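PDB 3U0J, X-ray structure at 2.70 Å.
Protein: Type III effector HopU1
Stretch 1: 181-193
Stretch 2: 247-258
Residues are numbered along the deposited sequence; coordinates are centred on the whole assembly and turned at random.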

# COMPACT_ATOMS: atom_id res chain seq x y z
N ARG A 181 -5.63 3.87 -22.18
CA ARG A 181 -6.60 3.12 -21.40
C ARG A 181 -7.33 4.04 -20.43
O ARG A 181 -8.55 3.95 -20.28
CB ARG A 181 -5.95 1.98 -20.63
CG ARG A 181 -6.94 1.15 -19.85
CD ARG A 181 -6.21 0.18 -18.97
NE ARG A 181 -5.50 -0.81 -19.78
CZ ARG A 181 -4.32 -1.34 -19.45
NH1 ARG A 181 -3.71 -0.96 -18.33
NH2 ARG A 181 -3.75 -2.24 -20.26
N LEU A 182 -6.58 4.92 -19.78
CA LEU A 182 -7.19 5.78 -18.78
C LEU A 182 -8.15 6.75 -19.43
O LEU A 182 -9.28 6.92 -18.95
CB LEU A 182 -6.12 6.53 -17.99
CG LEU A 182 -5.33 5.56 -17.12
CD1 LEU A 182 -4.12 6.21 -16.48
CD2 LEU A 182 -6.26 4.99 -16.07
N TYR A 183 -7.73 7.38 -20.53
CA TYR A 183 -8.63 8.28 -21.23
C TYR A 183 -9.85 7.48 -21.66
O TYR A 183 -10.97 7.95 -21.54
CB TYR A 183 -7.97 8.92 -22.44
CG TYR A 183 -7.15 10.16 -22.12
CD1 TYR A 183 -7.75 11.34 -21.74
CD2 TYR A 183 -5.77 10.14 -22.22
CE1 TYR A 183 -7.01 12.46 -21.45
CE2 TYR A 183 -5.02 11.24 -21.94
CZ TYR A 183 -5.64 12.40 -21.56
OH TYR A 183 -4.87 13.51 -21.28
N HIS A 184 -9.63 6.25 -22.09
CA HIS A 184 -10.76 5.40 -22.44
C HIS A 184 -11.72 5.14 -21.27
O HIS A 184 -12.94 5.26 -21.42
CB HIS A 184 -10.28 4.07 -23.02
CG HIS A 184 -11.40 3.19 -23.45
ND1 HIS A 184 -12.21 3.50 -24.52
CD2 HIS A 184 -11.85 2.01 -22.96
CE1 HIS A 184 -13.11 2.54 -24.67
NE2 HIS A 184 -12.91 1.63 -23.74
N LEU A 185 -11.18 4.78 -20.12
CA LEU A 185 -11.99 4.53 -18.94
C LEU A 185 -12.83 5.77 -18.65
O LEU A 185 -14.04 5.68 -18.40
CB LEU A 185 -11.10 4.21 -17.74
CG LEU A 185 -11.01 2.76 -17.24
CD1 LEU A 185 -11.48 1.79 -18.28
CD2 LEU A 185 -9.59 2.42 -16.79
N PHE A 186 -12.16 6.91 -18.67
CA PHE A 186 -12.79 8.21 -18.48
C PHE A 186 -13.93 8.45 -19.46
O PHE A 186 -15.07 8.76 -19.06
CB PHE A 186 -11.75 9.31 -18.65
CG PHE A 186 -12.33 10.69 -18.60
CD1 PHE A 186 -12.22 11.54 -19.69
CD2 PHE A 186 -13.02 11.13 -17.47
CE1 PHE A 186 -12.77 12.82 -19.65
CE2 PHE A 186 -13.57 12.43 -17.41
CZ PHE A 186 -13.44 13.27 -18.51
N ASP A 187 -13.62 8.32 -20.75
CA ASP A 187 -14.57 8.57 -21.81
C ASP A 187 -15.82 7.71 -21.72
O ASP A 187 -16.89 8.12 -22.17
CB ASP A 187 -13.90 8.39 -23.17
CG ASP A 187 -13.01 9.55 -23.54
OD1 ASP A 187 -13.24 10.66 -23.00
OD2 ASP A 187 -12.08 9.37 -24.37
N THR A 188 -15.70 6.51 -21.15
CA THR A 188 -16.82 5.57 -21.14
C THR A 188 -17.37 5.33 -19.75
O THR A 188 -18.23 4.49 -19.58
CB THR A 188 -16.44 4.21 -21.73
OG1 THR A 188 -15.30 3.70 -21.05
CG2 THR A 188 -16.14 4.34 -23.23
N GLY A 189 -16.86 6.07 -18.76
CA GLY A 189 -17.41 6.02 -17.41
C GLY A 189 -17.03 4.77 -16.63
O GLY A 189 -17.61 4.47 -15.58
N GLY A 190 -16.06 4.02 -17.14
CA GLY A 190 -15.58 2.86 -16.42
C GLY A 190 -14.82 3.24 -15.16
O GLY A 190 -14.03 4.20 -15.15
N ARG A 191 -15.03 2.48 -14.10
CA ARG A 191 -14.29 2.72 -12.87
C ARG A 191 -12.82 2.32 -12.95
O ARG A 191 -12.45 1.32 -13.57
CB ARG A 191 -14.96 2.00 -11.70
CG ARG A 191 -16.32 2.58 -11.37
CD ARG A 191 -17.11 1.67 -10.46
NE ARG A 191 -18.34 2.33 -10.05
CZ ARG A 191 -19.10 1.94 -9.03
NH1 ARG A 191 -18.76 0.88 -8.31
NH2 ARG A 191 -20.20 2.63 -8.73
N TYR A 192 -11.97 3.12 -12.33
CA TYR A 192 -10.61 2.69 -12.11
C TYR A 192 -10.61 1.85 -10.85
O TYR A 192 -10.99 2.32 -9.77
CB TYR A 192 -9.70 3.90 -11.94
CG TYR A 192 -8.25 3.53 -11.76
CD1 TYR A 192 -7.66 3.55 -10.50
CD2 TYR A 192 -7.46 3.17 -12.85
CE1 TYR A 192 -6.33 3.22 -10.33
CE2 TYR A 192 -6.12 2.85 -12.68
CZ TYR A 192 -5.56 2.87 -11.41
OH TYR A 192 -4.24 2.54 -11.21
N VAL A 193 -10.19 0.61 -10.98
CA VAL A 193 -10.18 -0.33 -9.86
C VAL A 193 -8.79 -0.88 -9.63
O VAL A 193 -8.15 -1.41 -10.55
CB VAL A 193 -11.15 -1.49 -10.13
CG1 VAL A 193 -11.05 -2.53 -9.01
CG2 VAL A 193 -12.57 -0.96 -10.26
N MET A 247 -8.87 -3.71 -3.48
CA MET A 247 -10.08 -3.47 -4.27
C MET A 247 -10.71 -2.09 -4.09
O MET A 247 -11.94 -1.97 -4.02
CB MET A 247 -11.14 -4.55 -4.02
CG MET A 247 -10.93 -5.80 -4.87
SD MET A 247 -10.90 -5.48 -6.64
CE MET A 247 -9.85 -6.81 -7.17
N SER A 248 -9.87 -1.07 -4.01
CA SER A 248 -10.35 0.30 -4.01
C SER A 248 -10.84 0.68 -5.40
O SER A 248 -10.27 0.28 -6.42
CB SER A 248 -9.26 1.25 -3.57
OG SER A 248 -8.24 1.27 -4.54
N GLU A 249 -11.90 1.48 -5.43
CA GLU A 249 -12.63 1.74 -6.66
C GLU A 249 -12.79 3.24 -6.86
O GLU A 249 -13.15 3.95 -5.91
CB GLU A 249 -14.00 1.08 -6.52
CG GLU A 249 -14.54 0.47 -7.79
CD GLU A 249 -15.39 -0.77 -7.54
OE1 GLU A 249 -15.21 -1.46 -6.50
OE2 GLU A 249 -16.24 -1.05 -8.41
N PHE A 250 -12.54 3.73 -8.08
CA PHE A 250 -12.62 5.18 -8.36
C PHE A 250 -13.37 5.57 -9.64
O PHE A 250 -13.32 4.87 -10.65
CB PHE A 250 -11.23 5.82 -8.40
CG PHE A 250 -10.38 5.49 -7.21
CD1 PHE A 250 -10.37 6.33 -6.10
CD2 PHE A 250 -9.62 4.33 -7.18
CE1 PHE A 250 -9.60 6.02 -5.00
CE2 PHE A 250 -8.86 4.02 -6.08
CZ PHE A 250 -8.85 4.87 -4.98
N VAL A 251 -14.06 6.70 -9.56
CA VAL A 251 -14.63 7.35 -10.73
C VAL A 251 -13.60 8.34 -11.24
O VAL A 251 -13.08 9.15 -10.47
CB VAL A 251 -15.88 8.14 -10.34
CG1 VAL A 251 -16.41 8.92 -11.53
CG2 VAL A 251 -16.94 7.20 -9.77
N ILE A 252 -13.30 8.31 -12.53
CA ILE A 252 -12.44 9.36 -13.06
C ILE A 252 -13.27 10.58 -13.43
O ILE A 252 -13.97 10.56 -14.44
CB ILE A 252 -11.66 8.89 -14.28
CG1 ILE A 252 -10.96 7.56 -13.95
CG2 ILE A 252 -10.67 9.96 -14.69
CD1 ILE A 252 -10.40 6.84 -15.14
N GLU A 253 -13.22 11.62 -12.60
CA GLU A 253 -13.99 12.84 -12.84
C GLU A 253 -13.48 13.66 -14.05
O GLU A 253 -14.28 14.08 -14.88
CB GLU A 253 -14.06 13.74 -11.59
CG GLU A 253 -14.38 13.04 -10.26
CD GLU A 253 -15.87 12.96 -9.95
OE1 GLU A 253 -16.23 12.64 -8.79
OE2 GLU A 253 -16.68 13.22 -10.87
N HIS A 254 -12.17 13.89 -14.12
CA HIS A 254 -11.59 14.71 -15.19
C HIS A 254 -10.31 14.07 -15.71
O HIS A 254 -9.70 13.28 -15.02
CB HIS A 254 -11.28 16.13 -14.68
CG HIS A 254 -12.39 16.74 -13.88
ND1 HIS A 254 -13.51 17.29 -14.47
CD2 HIS A 254 -12.55 16.89 -12.54
CE1 HIS A 254 -14.32 17.74 -13.52
NE2 HIS A 254 -13.76 17.52 -12.35
N ALA A 255 -9.90 14.42 -16.92
CA ALA A 255 -8.69 13.86 -17.51
C ALA A 255 -8.18 14.80 -18.58
O ALA A 255 -8.90 15.12 -19.52
CB ALA A 255 -9.00 12.50 -18.12
N SER A 256 -6.98 15.30 -18.38
CA SER A 256 -6.45 16.33 -19.21
C SER A 256 -4.95 16.31 -19.32
O SER A 256 -4.28 15.67 -18.59
CB SER A 256 -6.90 17.66 -18.66
OG SER A 256 -6.65 17.74 -17.29
N ALA A 257 -4.41 17.03 -20.27
CA ALA A 257 -2.99 17.10 -20.44
C ALA A 257 -2.38 18.15 -19.57
O ALA A 257 -3.05 18.97 -19.05
CB ALA A 257 -2.68 17.38 -21.82
N LEU A 258 -1.08 18.06 -19.42
CA LEU A 258 -0.26 19.00 -18.71
C LEU A 258 0.88 19.32 -19.63
O LEU A 258 0.73 19.39 -20.79
CB LEU A 258 0.27 18.38 -17.45
CG LEU A 258 -0.70 17.72 -16.49
CD1 LEU A 258 0.03 16.98 -15.44
CD2 LEU A 258 -1.54 18.73 -15.85
O HOH W 1 -15.61 8.94 -16.29
O HOH W 2 -15.35 6.40 -14.42

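A helix can lie across a strand when a bulky residue on either element finds room against the other, and this pair in HopU1 illustrates the principle. Helix 181-188 crosses strand 248-257 almost at right angles (93°), with the axes 8.2 Å apart at closest approach. A255 carries only a methyl group, and the rings of F186 and Y183 come in against it. The ring of F186 turns one face to A255, whose CB sits 4.0 Å from the ring centroid in a CH-pi contact, while Y183 brings its CE1 to 3.9 Å from the same A255 CB. A methyl group is small enough to lie against both rings. The F186 edge, meanwhile, reaches the strand backbone: its CE2 is 3.1 Å from E253 O.

I252 is the complementary bump. Its buried side chain points toward the helix and fits between L182, L185 and F186, with CD1 3.8 Å from L185 CB and 4.0 Å from L182 O, and CG2 3.8 Å from F186 CD2. Water 1 spans the backbones beside this packing, donating to F186 O (2.8 Å) and I252 O (3.0 Å).

Past the helix, G189 adopts positive phi in a Schellman motif, a conformation that favours glycine, and G190 follows where a CB would crowd L185 CD1. The chain then runs antiparallel to the strand. Y192 and F250 form the hydrogen-bonded pair, Y192 N to F250 O at 2.8 Å and F250 N to Y192 O at 2.7 Å. Their side chains share one face of the sheet, where Y192 CD1 meets F250 CD2 at 3.9 Å. On the other face V193 packs its CG2 3.5 Å from E249 CG and its CG1 3.8 Å from M247 SD. At the exposed margin, the extended R191 side chain carries NH1 to E249 OE2, a 3.2 Å salt bridge. The two stretches bury 776 Å² between them, both sides summed.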